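Penicillin-binding protein 2B (Streptococcus pneumoniae, PDB 2WAD) cross-links the peptide stems of neighbouring glycan strands in cell-wall peptidoglycan as a transpeptidase of the elongasome, and binds penicillin. Local coordinates at residues Phe82-Lys87 and Thr91-Ile96; Lys98-Tyr103 and Ile175-Gln180; Gly454-Thr459 and Met464-Ser469; Ile413-Ser418 and Tyr447-Ala452. All blocks are in the same frame, centred on the assembly; numbering follows the deposited sequence.

Contact 1: Phe82-Lys87 and Thr91-Ile96; sequences FTRSNK and TDLKEI. Unlike the reference sequence in segment 91-96: Ile96 (reference Thr).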
loop_
_atom_site.group_PDB
_atom_site.type_symbol
_atom_site.label_atom_id
_atom_site.label_comp_id
_atom_site.label_asym_id
_atom_site.label_seq_id
_atom_site.Cartn_x
_atom_site.Cartn_y
_atom_site.Cartn_z
ATOM N N PHE A 82 -0.727 -5.628 -35.649
ATOM C CA PHE A 82 -1.778 -5.918 -36.624
ATOM C C PHE A 82 -2.918 -4.922 -36.521
ATOM O O PHE A 82 -3.493 -4.735 -35.455
ATOM C CB PHE A 82 -2.327 -7.327 -36.439
ATOM C CG PHE A 82 -3.392 -7.699 -37.439
ATOM C CD1 PHE A 82 -3.120 -7.688 -38.797
ATOM C CD2 PHE A 82 -4.663 -8.072 -37.017
ATOM C CE1 PHE A 82 -4.087 -8.046 -39.718
ATOM C CE2 PHE A 82 -5.643 -8.428 -37.940
ATOM C CZ PHE A 82 -5.352 -8.413 -39.291
ATOM N N THR A 83 -3.235 -4.281 -37.636
ATOM C CA THR A 83 -4.355 -3.356 -37.707
ATOM C C THR A 83 -5.439 -4.038 -38.525
ATOM O O THR A 83 -5.197 -4.405 -39.666
ATOM C CB THR A 83 -3.909 -2.068 -38.396
ATOM O OG1 THR A 83 -3.153 -1.317 -37.443
ATOM C CG2 THR A 83 -5.104 -1.238 -38.872
ATOM N N ARG A 84 -6.607 -4.252 -37.925
ATOM C CA ARG A 84 -7.630 -5.056 -38.584
ATOM C C ARG A 84 -8.638 -4.218 -39.358
ATOM O O ARG A 84 -8.960 -3.101 -38.961
ATOM C CB ARG A 84 -8.348 -5.957 -37.585
ATOM C CG ARG A 84 -9.265 -6.974 -38.247
ATOM C CD ARG A 84 -10.110 -7.623 -37.168
ATOM N NE ARG A 84 -11.079 -8.611 -37.651
ATOM C CZ ARG A 84 -11.496 -9.603 -36.873
ATOM N NH1 ARG A 84 -11.008 -9.712 -35.646
ATOM N NH2 ARG A 84 -12.388 -10.476 -37.298
ATOM N N SER A 85 -9.120 -4.773 -40.462
ATOM C CA SER A 85 -10.130 -4.139 -41.292
ATOM C C SER A 85 -11.469 -4.837 -41.081
ATOM O O SER A 85 -11.515 -6.052 -40.887
ATOM C CB SER A 85 -9.723 -4.257 -42.760
ATOM O OG SER A 85 -10.799 -3.957 -43.635
ATOM N N ASN A 86 -12.549 -4.062 -41.135
ATOM C CA ASN A 86 -13.906 -4.599 -41.005
ATOM C C ASN A 86 -14.230 -5.612 -42.099
ATOM O O ASN A 86 -15.220 -6.340 -42.015
ATOM C CB ASN A 86 -14.936 -3.457 -40.997
ATOM C CG ASN A 86 -14.844 -2.572 -42.234
ATOM O OD1 ASN A 86 -13.756 -2.296 -42.743
ATOM N ND2 ASN A 86 -15.992 -2.131 -42.726
ATOM N N LYS A 87 -13.385 -5.672 -43.120
ATOM C CA LYS A 87 -13.658 -6.514 -44.285
ATOM C C LYS A 87 -12.911 -7.852 -44.374
ATOM O O LYS A 87 -13.264 -8.720 -45.177
ATOM C CB LYS A 87 -13.516 -5.693 -45.565
ATOM C CG LYS A 87 -14.594 -4.610 -45.707
ATOM C CD LYS A 87 -14.537 -3.898 -47.067
ATOM C CE LYS A 87 -13.108 -3.545 -47.526
ATOM N NZ LYS A 87 -12.654 -2.119 -47.386
ATOM N N THR A 91 -11.015 -16.377 -43.236
ATOM C CA THR A 91 -10.128 -16.921 -44.238
ATOM C C THR A 91 -8.988 -15.962 -44.630
ATOM O O THR A 91 -7.827 -16.371 -44.699
ATOM C CB THR A 91 -10.953 -17.428 -45.412
ATOM O OG1 THR A 91 -11.830 -18.447 -44.911
ATOM C CG2 THR A 91 -10.072 -18.029 -46.512
ATOM N N ASP A 92 -9.304 -14.690 -44.861
ATOM C CA ASP A 92 -8.270 -13.665 -45.008
ATOM C C ASP A 92 -7.336 -13.632 -43.779
ATOM O O ASP A 92 -6.132 -13.366 -43.890
ATOM C CB ASP A 92 -8.885 -12.276 -45.247
ATOM C CG ASP A 92 -9.770 -12.205 -46.494
ATOM O OD1 ASP A 92 -9.576 -12.983 -47.444
ATOM O OD2 ASP A 92 -10.687 -11.358 -46.535
ATOM N N LEU A 93 -7.866 -13.915 -42.597
ATOM C CA LEU A 93 -7.006 -13.968 -41.411
ATOM C C LEU A 93 -6.032 -15.153 -41.393
ATOM O O LEU A 93 -4.871 -15.012 -41.004
ATOM C CB LEU A 93 -7.828 -13.919 -40.122
ATOM C CG LEU A 93 -8.019 -12.571 -39.406
ATOM C CD1 LEU A 93 -7.841 -11.364 -40.299
ATOM C CD2 LEU A 93 -9.358 -12.493 -38.666
ATOM N N LYS A 94 -6.522 -16.320 -41.793
ATOM C CA LYS A 94 -5.713 -17.522 -41.860
ATOM C C LYS A 94 -4.604 -17.357 -42.899
ATOM O O LYS A 94 -3.485 -17.793 -42.652
ATOM C CB LYS A 94 -6.585 -18.732 -42.216
ATOM C CG LYS A 94 -7.475 -19.202 -41.074
ATOM C CD LYS A 94 -7.987 -20.609 -41.341
ATOM C CE LYS A 94 -8.692 -20.686 -42.673
ATOM N NZ LYS A 94 -9.518 -21.914 -42.807
ATOM N N GLU A 95 -4.902 -16.735 -44.042
ATOM C CA GLU A 95 -3.872 -16.478 -45.051
ATOM C C GLU A 95 -2.783 -15.544 -44.537
ATOM O O GLU A 95 -1.605 -15.766 -44.815
ATOM C CB GLU A 95 -4.442 -15.933 -46.366
ATOM C CG GLU A 95 -5.551 -16.756 -47.014
ATOM C CD GLU A 95 -5.105 -18.123 -47.508
ATOM O OE1 GLU A 95 -3.937 -18.269 -47.910
ATOM O OE2 GLU A 95 -5.936 -19.057 -47.517
ATOM N N ILE A 96 -3.165 -14.522 -43.771
ATOM C CA ILE A 96 -2.197 -13.626 -43.155
ATOM C C ILE A 96 -1.362 -14.305 -42.055
ATOM O O ILE A 96 -0.149 -14.045 -41.927
ATOM C CB ILE A 96 -2.885 -12.352 -42.642
ATOM C CG1 ILE A 96 -3.373 -11.521 -43.823
ATOM C CG2 ILE A 96 -1.975 -11.519 -41.727
ATOM C CD1 ILE A 96 -4.327 -10.421 -43.376
#
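Leu93 meets the end of strand 72-83 and the loop that follows it with both methyls. CD1 lies 4.0 Å from Phe82 CZ, approaching the ring obliquely, while CD2 sits over one face of the Arg84 guanidinium, 3.9 Å from NH2. Ile96, one turn further along helix 90-100, reaches the same ring more loosely, its CD1 4.4 Å from Phe82 CE1. This is the close-packed half: Phe82, Leu93 and Ile96 are buried, and Ile215 of strand 215-225 touches both Phe82 and Ile96. The Phe82 ring is carried toward the helix with CG anti to the backbone N (chi1 -179°). Arg84 stretches from CG to NE to bring its flat end across Leu93, and its NH1 bonds to Val184 O. At the solvent side the contact thins to Asp92 OD2, 3.9 Å from Lys87 O, a distance without a bond. Lys87 turns its ammonium away to a salt bridge with Asp292, a zinc ligand. Two residues earlier, Ser85 OG accepts from Lys87 N at 3.1 Å, an ST turn in the short strand-to-helix connection. A beta-strand running into a helix that folds back against its end, within the PBP dimerisation domain, is the motif formed here.

Contact 2: Lys98-Tyr103 and Ile175-Gln180; sequences KKLLTY and IYLFSQ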
loop_
_atom_site.group_PDB
_atom_site.type_symbol
_atom_site.label_atom_id
_atom_site.label_comp_id
_atom_site.label_asym_id
_atom_site.label_seq_id
_atom_site.Cartn_x
_atom_site.Cartn_y
_atom_site.Cartn_z
ATOM N N LYS A 98 -0.465 -17.496 -41.758
ATOM C CA LYS A 98 0.514 -18.434 -42.299
ATOM C C LYS A 98 1.600 -17.872 -43.221
ATOM O O LYS A 98 2.651 -18.494 -43.352
ATOM C CB LYS A 98 -0.163 -19.653 -42.930
ATOM C CG LYS A 98 -0.836 -19.394 -44.233
ATOM C CD LYS A 98 -2.046 -20.297 -44.351
ATOM C CE LYS A 98 -1.885 -21.298 -45.461
ATOM N NZ LYS A 98 -2.993 -21.158 -46.468
ATOM N N LYS A 99 1.356 -16.722 -43.851
ATOM C CA LYS A 99 2.438 -15.916 -44.431
ATOM C C LYS A 99 3.370 -15.407 -43.314
ATOM O O LYS A 99 4.585 -15.304 -43.484
ATOM C CB LYS A 99 1.898 -14.709 -45.209
ATOM C CG LYS A 99 1.357 -14.989 -46.598
ATOM C CD LYS A 99 2.468 -14.991 -47.647
ATOM C CE LYS A 99 2.755 -13.607 -48.195
ATOM N NZ LYS A 99 3.648 -13.755 -49.393
ATOM N N LEU A 100 2.784 -15.075 -42.172
ATOM C CA LEU A 100 3.548 -14.515 -41.061
ATOM C C LEU A 100 4.411 -15.578 -40.389
ATOM O O LEU A 100 5.502 -15.289 -39.894
ATOM C CB LEU A 100 2.614 -13.875 -40.027
ATOM C CG LEU A 100 3.348 -13.143 -38.901
ATOM C CD1 LEU A 100 4.214 -12.053 -39.498
ATOM C CD2 LEU A 100 2.393 -12.555 -37.864
ATOM N N LEU A 101 3.916 -16.808 -40.347
ATOM C CA LEU A 101 4.651 -17.873 -39.677
ATOM C C LEU A 101 6.013 -18.120 -40.338
ATOM O O LEU A 101 6.937 -18.612 -39.697
ATOM C CB LEU A 101 3.837 -19.169 -39.647
ATOM C CG LEU A 101 4.453 -20.308 -38.832
ATOM C CD1 LEU A 101 4.874 -19.832 -37.439
ATOM C CD2 LEU A 101 3.510 -21.503 -38.786
ATOM N N THR A 102 6.144 -17.785 -41.616
ATOM C CA THR A 102 7.428 -17.940 -42.280
ATOM C C THR A 102 8.491 -17.043 -41.639
ATOM O O THR A 102 9.677 -17.365 -41.681
ATOM C CB THR A 102 7.336 -17.734 -43.810
ATOM O OG1 THR A 102 6.715 -16.476 -44.080
ATOM C CG2 THR A 102 6.466 -18.803 -44.446
ATOM N N TYR A 103 8.063 -15.950 -41.004
ATOM C CA TYR A 103 8.991 -14.926 -40.530
ATOM C C TYR A 103 9.206 -14.923 -39.015
ATOM O O TYR A 103 10.166 -14.334 -38.536
ATOM C CB TYR A 103 8.627 -13.534 -41.083
ATOM C CG TYR A 103 8.636 -13.480 -42.610
ATOM C CD1 TYR A 103 9.841 -13.511 -43.309
ATOM C CD2 TYR A 103 7.461 -13.425 -43.351
ATOM C CE1 TYR A 103 9.875 -13.480 -44.688
ATOM C CE2 TYR A 103 7.491 -13.405 -44.746
ATOM C CZ TYR A 103 8.706 -13.412 -45.404
ATOM O OH TYR A 103 8.814 -13.406 -46.778
ATOM N N ILE A 175 -2.659 -21.699 -35.945
ATOM C CA ILE A 175 -3.843 -21.488 -35.114
ATOM C C ILE A 175 -3.572 -20.459 -34.034
ATOM O O ILE A 175 -4.399 -19.589 -33.753
ATOM C CB ILE A 175 -4.371 -22.778 -34.476
ATOM C CG1 ILE A 175 -4.729 -23.787 -35.567
ATOM C CG2 ILE A 175 -5.602 -22.462 -33.632
ATOM C CD1 ILE A 175 -5.352 -25.055 -35.018
ATOM N N TYR A 176 -2.389 -20.544 -33.442
ATOM C CA TYR A 176 -1.965 -19.538 -32.472
ATOM C C TYR A 176 -1.935 -18.115 -33.030
ATOM O O TYR A 176 -2.442 -17.186 -32.412
ATOM C CB TYR A 176 -0.601 -19.913 -31.885
ATOM C CG TYR A 176 -0.095 -18.911 -30.872
ATOM C CD1 TYR A 176 -0.693 -18.793 -29.622
ATOM C CD2 TYR A 176 0.969 -18.074 -31.175
ATOM C CE1 TYR A 176 -0.224 -17.875 -28.688
ATOM C CE2 TYR A 176 1.438 -17.152 -30.271
ATOM C CZ TYR A 176 0.845 -17.060 -29.029
ATOM O OH TYR A 176 1.332 -16.134 -28.143
ATOM N N LEU A 177 -1.314 -17.949 -34.192
ATOM C CA LEU A 177 -1.226 -16.663 -34.879
ATOM C C LEU A 177 -2.587 -16.073 -35.250
ATOM O O LEU A 177 -2.863 -14.917 -34.914
ATOM C CB LEU A 177 -0.313 -16.762 -36.108
ATOM C CG LEU A 177 1.183 -16.777 -35.748
ATOM C CD1 LEU A 177 2.061 -17.117 -36.942
ATOM C CD2 LEU A 177 1.697 -15.516 -35.034
ATOM N N PHE A 178 -3.420 -16.858 -35.934
ATOM C CA PHE A 178 -4.833 -16.524 -36.147
ATOM C C PHE A 178 -5.527 -15.951 -34.897
ATOM O O PHE A 178 -6.092 -14.851 -34.946
ATOM C CB PHE A 178 -5.556 -17.774 -36.627
ATOM C CG PHE A 178 -7.022 -17.579 -36.864
ATOM C CD1 PHE A 178 -7.494 -17.346 -38.141
ATOM C CD2 PHE A 178 -7.931 -17.664 -35.822
ATOM C CE1 PHE A 178 -8.842 -17.176 -38.380
ATOM C CE2 PHE A 178 -9.289 -17.504 -36.056
ATOM C CZ PHE A 178 -9.743 -17.253 -37.343
ATOM N N SER A 179 -5.455 -16.670 -33.773
ATOM C CA SER A 179 -6.113 -16.227 -32.540
ATOM C C SER A 179 -5.697 -14.791 -32.200
ATOM O O SER A 179 -6.525 -13.937 -31.873
ATOM C CB SER A 179 -5.834 -17.186 -31.370
ATOM O OG SER A 179 -5.850 -18.542 -31.797
ATOM N N GLN A 180 -4.402 -14.520 -32.298
ATOM C CA GLN A 180 -3.878 -13.175 -32.088
ATOM C C GLN A 180 -4.528 -12.155 -33.031
ATOM O O GLN A 180 -4.957 -11.096 -32.582
ATOM C CB GLN A 180 -2.365 -13.183 -32.306
ATOM C CG GLN A 180 -1.591 -14.083 -31.359
ATOM C CD GLN A 180 -1.467 -13.467 -29.993
ATOM O OE1 GLN A 180 -0.943 -12.360 -29.843
ATOM N NE2 GLN A 180 -1.970 -14.170 -28.985
#
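Leu177 projects from helix 169-182 into the angle between Leu100 and Leu101, in a small helix-to-helix packing of the PBP dimerisation domain. Its two methyl groups divide the work. CD1 lies against Leu101, 3.8 Å from CB and 3.9 Å from CD1, so it touches the root of that side chain as well as one branch. CD2, the other branch of the fork, meets Leu100 CD2 at 4.2 Å, a looser methyl-to-methyl approach. Both leucines of segment 98-103 cross Leu177 at about a right angle, and both hold CG anti to the backbone N. Leu177 instead has CG beside its backbone N (chi1 -77°) and its CB aimed at the other segment, which places the fork of the side chain between the pair. The contact is wholly apolar.

Around this first shell, Ala97 and Ile192 also touch Leu177, Met212 lies on Leu100, and Lys173 packs on Leu101. Two turns earlier on helix 90-100, Leu93 and Lys94 meet Phe178, extending the seam between the two helices. Farther out, Lys99 makes a salt bridge with Glu211, and Tyr103 rests on Val204, Ile205 and Ile208 of helix 199-208. The backbone behind the leucines is tied by Tyr103 N to Leu100 O at 2.9 Å. Behind Leu177, Ile175 O accepts twice from one residue, with Ser179 N at 3.1 Å and Ser179 OG at 2.7 Å arriving from opposite faces of its carbonyl plane.

Contact 3: Gly454-Thr459 and Met464-Ser469; sequences GIMGQT and MFVGTS. Unlike the reference sequence in segment 454-459: Ile455 (reference Leu).
Gln458 and Met456 bury the most surface here, followed by Met464 from the returning loop. Gln458 extends its amide across to Val466 and Gly467, the chain straight beyond CG. OE1 comes within 3.0 Å of Val466 CG1, tight for an oxygen beside a methyl, and this buried atom has no polar partner in the model. NE2 stands 3.4 Å from Gly467 N, a meeting of two donors and therefore not a bond. Which end of the amide is O and which is N is doubtful here, and so is the reading of the short approach. Met456 reaches past it with its own extended chain: CE lies 3.3 Å from Gly467 O and 3.8 Å from Thr468 CA. Phe509 and Phe512 of helix 509-515 also touch this buried methionine. Met464 holds CG between its backbone N and carbonyl carbon (chi1 64°) and bends at chi3, bringing CE to 3.7 Å from Thr459 O. The two touching runs point 164° apart, as expected where the chain doubles back. Helix 445-455 ends in a Schellman motif, with Gly457 at positive phi as its C' residue, and the reversing loop leads to helix 471-484 in the transpeptidase domain: a helix-loop-helix connection.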
loop_
_atom_site.group_PDB
_atom_site.type_symbol
_atom_site.label_atom_id
_atom_site.label_comp_id
_atom_site.label_asym_id
_atom_site.label_seq_id
_atom_site.Cartn_x
_atom_site.Cartn_y
_atom_site.Cartn_z
ATOM N N GLY A 454 -12.897 3.045 35.706
ATOM C CA GLY A 454 -13.786 4.191 35.803
ATOM C C GLY A 454 -14.655 4.419 34.575
ATOM O O GLY A 454 -15.744 4.981 34.670
ATOM N N ILE A 455 -14.178 4.019 33.402
ATOM C CA ILE A 455 -15.025 4.035 32.215
ATOM C C ILE A 455 -16.141 2.992 32.355
ATOM O O ILE A 455 -17.208 3.106 31.752
ATOM C CB ILE A 455 -14.178 3.764 30.964
ATOM C CG1 ILE A 455 -13.123 4.876 30.796
ATOM C CG2 ILE A 455 -15.048 3.680 29.721
ATOM C CD1 ILE A 455 -12.066 4.547 29.739
ATOM N N MET A 456 -15.880 1.968 33.159
ATOM C CA MET A 456 -16.849 0.910 33.395
ATOM C C MET A 456 -17.791 1.302 34.550
ATOM O O MET A 456 -18.530 0.471 35.070
ATOM C CB MET A 456 -16.060 -0.351 33.753
ATOM C CG MET A 456 -16.664 -1.654 33.350
ATOM S SD MET A 456 -15.452 -3.001 33.452
ATOM C CE MET A 456 -16.606 -4.311 33.772
ATOM N N GLY A 457 -17.727 2.563 34.978
ATOM C CA GLY A 457 -18.579 3.099 36.041
ATOM C C GLY A 457 -18.207 2.742 37.472
ATOM O O GLY A 457 -19.035 2.863 38.377
ATOM N N GLN A 458 -16.967 2.320 37.713
ATOM C CA GLN A 458 -16.604 1.860 39.056
ATOM C C GLN A 458 -15.375 2.553 39.646
ATOM O O GLN A 458 -14.559 3.125 38.927
ATOM C CB GLN A 458 -16.472 0.334 39.072
ATOM C CG GLN A 458 -17.813 -0.381 38.830
ATOM C CD GLN A 458 -17.709 -1.892 38.764
ATOM O OE1 GLN A 458 -16.631 -2.447 38.587
ATOM N NE2 GLN A 458 -18.840 -2.570 38.906
ATOM N N THR A 459 -15.237 2.500 40.963
ATOM C CA THR A 459 -14.121 3.135 41.659
ATOM C C THR A 459 -13.285 2.047 42.318
ATOM O O THR A 459 -13.856 1.148 42.937
ATOM C CB THR A 459 -14.662 4.115 42.715
ATOM O OG1 THR A 459 -15.391 5.143 42.038
ATOM C CG2 THR A 459 -13.557 4.777 43.507
ATOM N N MET A 464 -11.856 -5.899 45.369
ATOM C CA MET A 464 -13.221 -5.785 44.875
ATOM C C MET A 464 -13.567 -6.887 43.865
ATOM O O MET A 464 -12.703 -7.321 43.090
ATOM C CB MET A 464 -13.417 -4.409 44.231
ATOM C CG MET A 464 -12.533 -4.188 42.986
ATOM S SD MET A 464 -12.753 -2.554 42.237
ATOM C CE MET A 464 -14.543 -2.377 42.204
ATOM N N PHE A 465 -14.822 -7.339 43.916
ATOM C CA PHE A 465 -15.431 -8.208 42.904
ATOM C C PHE A 465 -15.953 -7.235 41.842
ATOM O O PHE A 465 -16.704 -6.295 42.151
ATOM C CB PHE A 465 -16.623 -9.010 43.469
ATOM C CG PHE A 465 -16.236 -10.222 44.290
ATOM C CD1 PHE A 465 -15.961 -11.431 43.676
ATOM C CD2 PHE A 465 -16.148 -10.147 45.678
ATOM C CE1 PHE A 465 -15.579 -12.533 44.416
ATOM C CE2 PHE A 465 -15.770 -11.240 46.431
ATOM C CZ PHE A 465 -15.500 -12.436 45.804
ATOM N N VAL A 466 -15.538 -7.419 40.594
ATOM C CA VAL A 466 -15.950 -6.467 39.569
ATOM C C VAL A 466 -17.233 -6.863 38.837
ATOM O O VAL A 466 -17.350 -7.975 38.317
ATOM C CB VAL A 466 -14.810 -6.088 38.586
ATOM C CG1 VAL A 466 -15.277 -4.968 37.662
ATOM C CG2 VAL A 466 -13.568 -5.624 39.345
ATOM N N GLY A 467 -18.200 -5.947 38.826
ATOM C CA GLY A 467 -19.446 -6.119 38.060
ATOM C C GLY A 467 -19.290 -5.874 36.565
ATOM O O GLY A 467 -18.750 -4.838 36.157
ATOM N N THR A 468 -19.754 -6.808 35.737
ATOM C CA THR A 468 -19.431 -6.749 34.308
ATOM C C THR A 468 -20.593 -6.362 33.395
ATOM O O THR A 468 -20.523 -6.517 32.171
ATOM C CB THR A 468 -18.809 -8.055 33.814
ATOM O OG1 THR A 468 -19.768 -9.101 33.984
ATOM C CG2 THR A 468 -17.518 -8.373 34.581
ATOM N N SER A 469 -21.650 -5.820 33.988
ATOM C CA SER A 469 -22.800 -5.359 33.210
ATOM C C SER A 469 -22.394 -4.272 32.211
ATOM O O SER A 469 -22.978 -4.158 31.138
ATOM C CB SER A 469 -23.933 -4.850 34.118
ATOM O OG SER A 469 -23.452 -3.915 35.072
#

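Contact 4: Ile413-Ser418 and Tyr447-Ala452; sequences IVFQGS and YVVQTA. Unlike the reference sequence in segment 447-452: Val448 (reference Met).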
loop_
_atom_site.group_PDB
_atom_site.type_symbol
_atom_site.label_atom_id
_atom_site.label_comp_id
_atom_site.label_asym_id
_atom_site.label_seq_id
_atom_site.Cartn_x
_atom_site.Cartn_y
_atom_site.Cartn_z
ATOM N N ILE A 413 -2.914 -3.282 41.614
ATOM C CA ILE A 413 -4.344 -3.274 41.407
ATOM C C ILE A 413 -4.775 -4.709 41.588
ATOM O O ILE A 413 -4.283 -5.587 40.897
ATOM C CB ILE A 413 -4.727 -2.848 39.979
ATOM C CG1 ILE A 413 -4.211 -1.443 39.639
ATOM C CG2 ILE A 413 -6.211 -3.088 39.723
ATOM C CD1 ILE A 413 -4.463 -0.384 40.676
ATOM N N VAL A 414 -5.669 -4.941 42.541
ATOM C CA VAL A 414 -6.052 -6.299 42.910
ATOM C C VAL A 414 -7.560 -6.496 42.789
ATOM O O VAL A 414 -8.324 -5.954 43.591
ATOM C CB VAL A 414 -5.597 -6.647 44.361
ATOM C CG1 VAL A 414 -5.886 -8.122 44.637
ATOM C CG2 VAL A 414 -4.103 -6.388 44.522
ATOM N N PHE A 415 -7.976 -7.245 41.775
ATOM C CA PHE A 415 -9.385 -7.546 41.545
ATOM C C PHE A 415 -9.553 -9.033 41.854
ATOM O O PHE A 415 -8.646 -9.809 41.546
ATOM C CB PHE A 415 -9.741 -7.396 40.051
ATOM C CG PHE A 415 -9.519 -6.020 39.465
ATOM C CD1 PHE A 415 -10.206 -4.909 39.944
ATOM C CD2 PHE A 415 -8.654 -5.857 38.389
ATOM C CE1 PHE A 415 -10.013 -3.639 39.391
ATOM C CE2 PHE A 415 -8.461 -4.604 37.817
ATOM C CZ PHE A 415 -9.147 -3.488 38.300
ATOM N N GLN A 416 -10.707 -9.423 42.405
ATOM C CA GLN A 416 -11.090 -10.836 42.515
ATOM C C GLN A 416 -10.986 -11.516 41.156
ATOM O O GLN A 416 -11.483 -10.999 40.159
ATOM C CB GLN A 416 -12.537 -11.004 43.011
ATOM C CG GLN A 416 -12.786 -10.417 44.391
ATOM C CD GLN A 416 -11.954 -11.099 45.462
ATOM O OE1 GLN A 416 -11.672 -12.293 45.351
ATOM N NE2 GLN A 416 -11.558 -10.350 46.503
ATOM N N GLY A 417 -10.351 -12.676 41.109
ATOM C CA GLY A 417 -10.319 -13.438 39.877
ATOM C C GLY A 417 -9.131 -13.185 38.959
ATOM O O GLY A 417 -9.048 -13.815 37.907
ATOM N N SER A 418 -8.219 -12.277 39.315
ATOM C CA SER A 418 -6.993 -12.112 38.527
ATOM C C SER A 418 -5.750 -11.758 39.341
ATOM O O SER A 418 -5.855 -11.241 40.460
ATOM C CB SER A 418 -7.191 -11.161 37.342
ATOM O OG SER A 418 -7.874 -9.976 37.713
ATOM N N TYR A 447 -2.295 3.913 37.022
ATOM C CA TYR A 447 -3.092 5.088 36.627
ATOM C C TYR A 447 -4.122 4.730 35.535
ATOM O O TYR A 447 -5.286 5.174 35.604
ATOM C CB TYR A 447 -2.178 6.224 36.153
ATOM C CG TYR A 447 -2.849 7.588 36.092
ATOM C CD1 TYR A 447 -2.840 8.426 37.195
ATOM C CD2 TYR A 447 -3.512 8.024 34.946
ATOM C CE1 TYR A 447 -3.461 9.666 37.166
ATOM C CE2 TYR A 447 -4.153 9.260 34.909
ATOM C CZ TYR A 447 -4.114 10.068 36.024
ATOM O OH TYR A 447 -4.731 11.294 36.029
ATOM N N VAL A 448 -3.704 3.925 34.547
ATOM C CA VAL A 448 -4.534 3.631 33.393
ATOM C C VAL A 448 -5.531 2.508 33.661
ATOM O O VAL A 448 -6.577 2.459 33.032
ATOM C CB VAL A 448 -3.732 3.296 32.107
ATOM C CG1 VAL A 448 -3.076 4.554 31.520
ATOM C CG2 VAL A 448 -2.728 2.174 32.338
ATOM N N VAL A 449 -5.184 1.588 34.553
ATOM C CA VAL A 449 -6.091 0.537 34.977
ATOM C C VAL A 449 -7.229 1.111 35.845
ATOM O O VAL A 449 -8.395 0.757 35.671
ATOM C CB VAL A 449 -5.336 -0.596 35.704
ATOM C CG1 VAL A 449 -6.322 -1.543 36.355
ATOM C CG2 VAL A 449 -4.490 -1.392 34.712
ATOM N N GLN A 450 -6.905 2.008 36.764
ATOM C CA GLN A 450 -7.923 2.748 37.508
ATOM C C GLN A 450 -8.783 3.618 36.595
ATOM O O GLN A 450 -9.989 3.630 36.725
ATOM C CB GLN A 450 -7.284 3.586 38.626
ATOM C CG GLN A 450 -6.844 2.760 39.822
ATOM C CD GLN A 450 -6.120 3.575 40.889
ATOM O OE1 GLN A 450 -6.677 3.836 41.957
ATOM N NE2 GLN A 450 -4.863 3.946 40.625
ATOM N N THR A 451 -8.181 4.312 35.636
ATOM C CA THR A 451 -8.949 5.016 34.618
ATOM C C THR A 451 -9.925 4.129 33.860
ATOM O O THR A 451 -11.096 4.503 33.749
ATOM C CB THR A 451 -8.061 5.745 33.593
ATOM O OG1 THR A 451 -7.251 6.717 34.261
ATOM C CG2 THR A 451 -8.914 6.457 32.556
ATOM N N ALA A 452 -9.463 2.991 33.332
ATOM C CA ALA A 452 -10.367 2.054 32.639
ATOM C C ALA A 452 -11.512 1.541 33.525
ATOM O O ALA A 452 -12.666 1.505 33.104
ATOM C CB ALA A 452 -9.603 0.848 32.051
#
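Ile413 lies beside Val449, the two side chains running antiparallel with Ile413 CG2 3.7 Å from Val449 CG1. Its other branch takes part too: CG1 is 3.9 Å from the same methyl, and CD1 goes on to Gln450 CG at 4.0 Å. Phe415, two residues later on the same side of the loop, brings its ring edge to Val449, where CZ lies 3.9 Å from CG1, near the ring plane. One face of that ring is covered by Ile413 CG2, 3.2 Å above the plane and off-centre. Val449 CG1 touches both Ile413 and the ring edge, turned to them by its position anti to the backbone N (chi1 170°). Gln450 offers only its aliphatic part to Ile413; its NE2 hydrogen-bonds to Thr409 O and Ala446 O. From Phe415 to Ser418 the loop makes a type II turn with Gly417 at its third position. The Val449 side chain is about 10 Å from that of Ser386, the inferred acyl-ester nucleophile. Loop 413-418, between strands 408-410 and 432-434, covers one side of helix 445-455, while Tyr447 and Val448 pack on helix 389-398, and Phe415 also meets Phe509 of helix 509-515 edge-to-face.

In the fold
The four contacts form two pairs at far ends of an elongated chain. Contacts 1 and 2 share helix 90-100 in the dimerisation domain, with centres 11 Å apart, and touch through helices 90-100 and 169-182. Contacts 3 and 4 share helix 445-455 in the transpeptidase domain, with centres 9 Å apart; Phe415 touches Met464 and Val466, and Met464 O probably bonds to Gln416 N. Between the pairs the centres are about 78 to 80 Å apart, on opposite sides of the chain's centre. Along the sequence, contact 1 precedes 2, then 4, then 3. Each pair therefore belongs to the packing of its own domain, and only contact 4 approaches the inferred nucleophile.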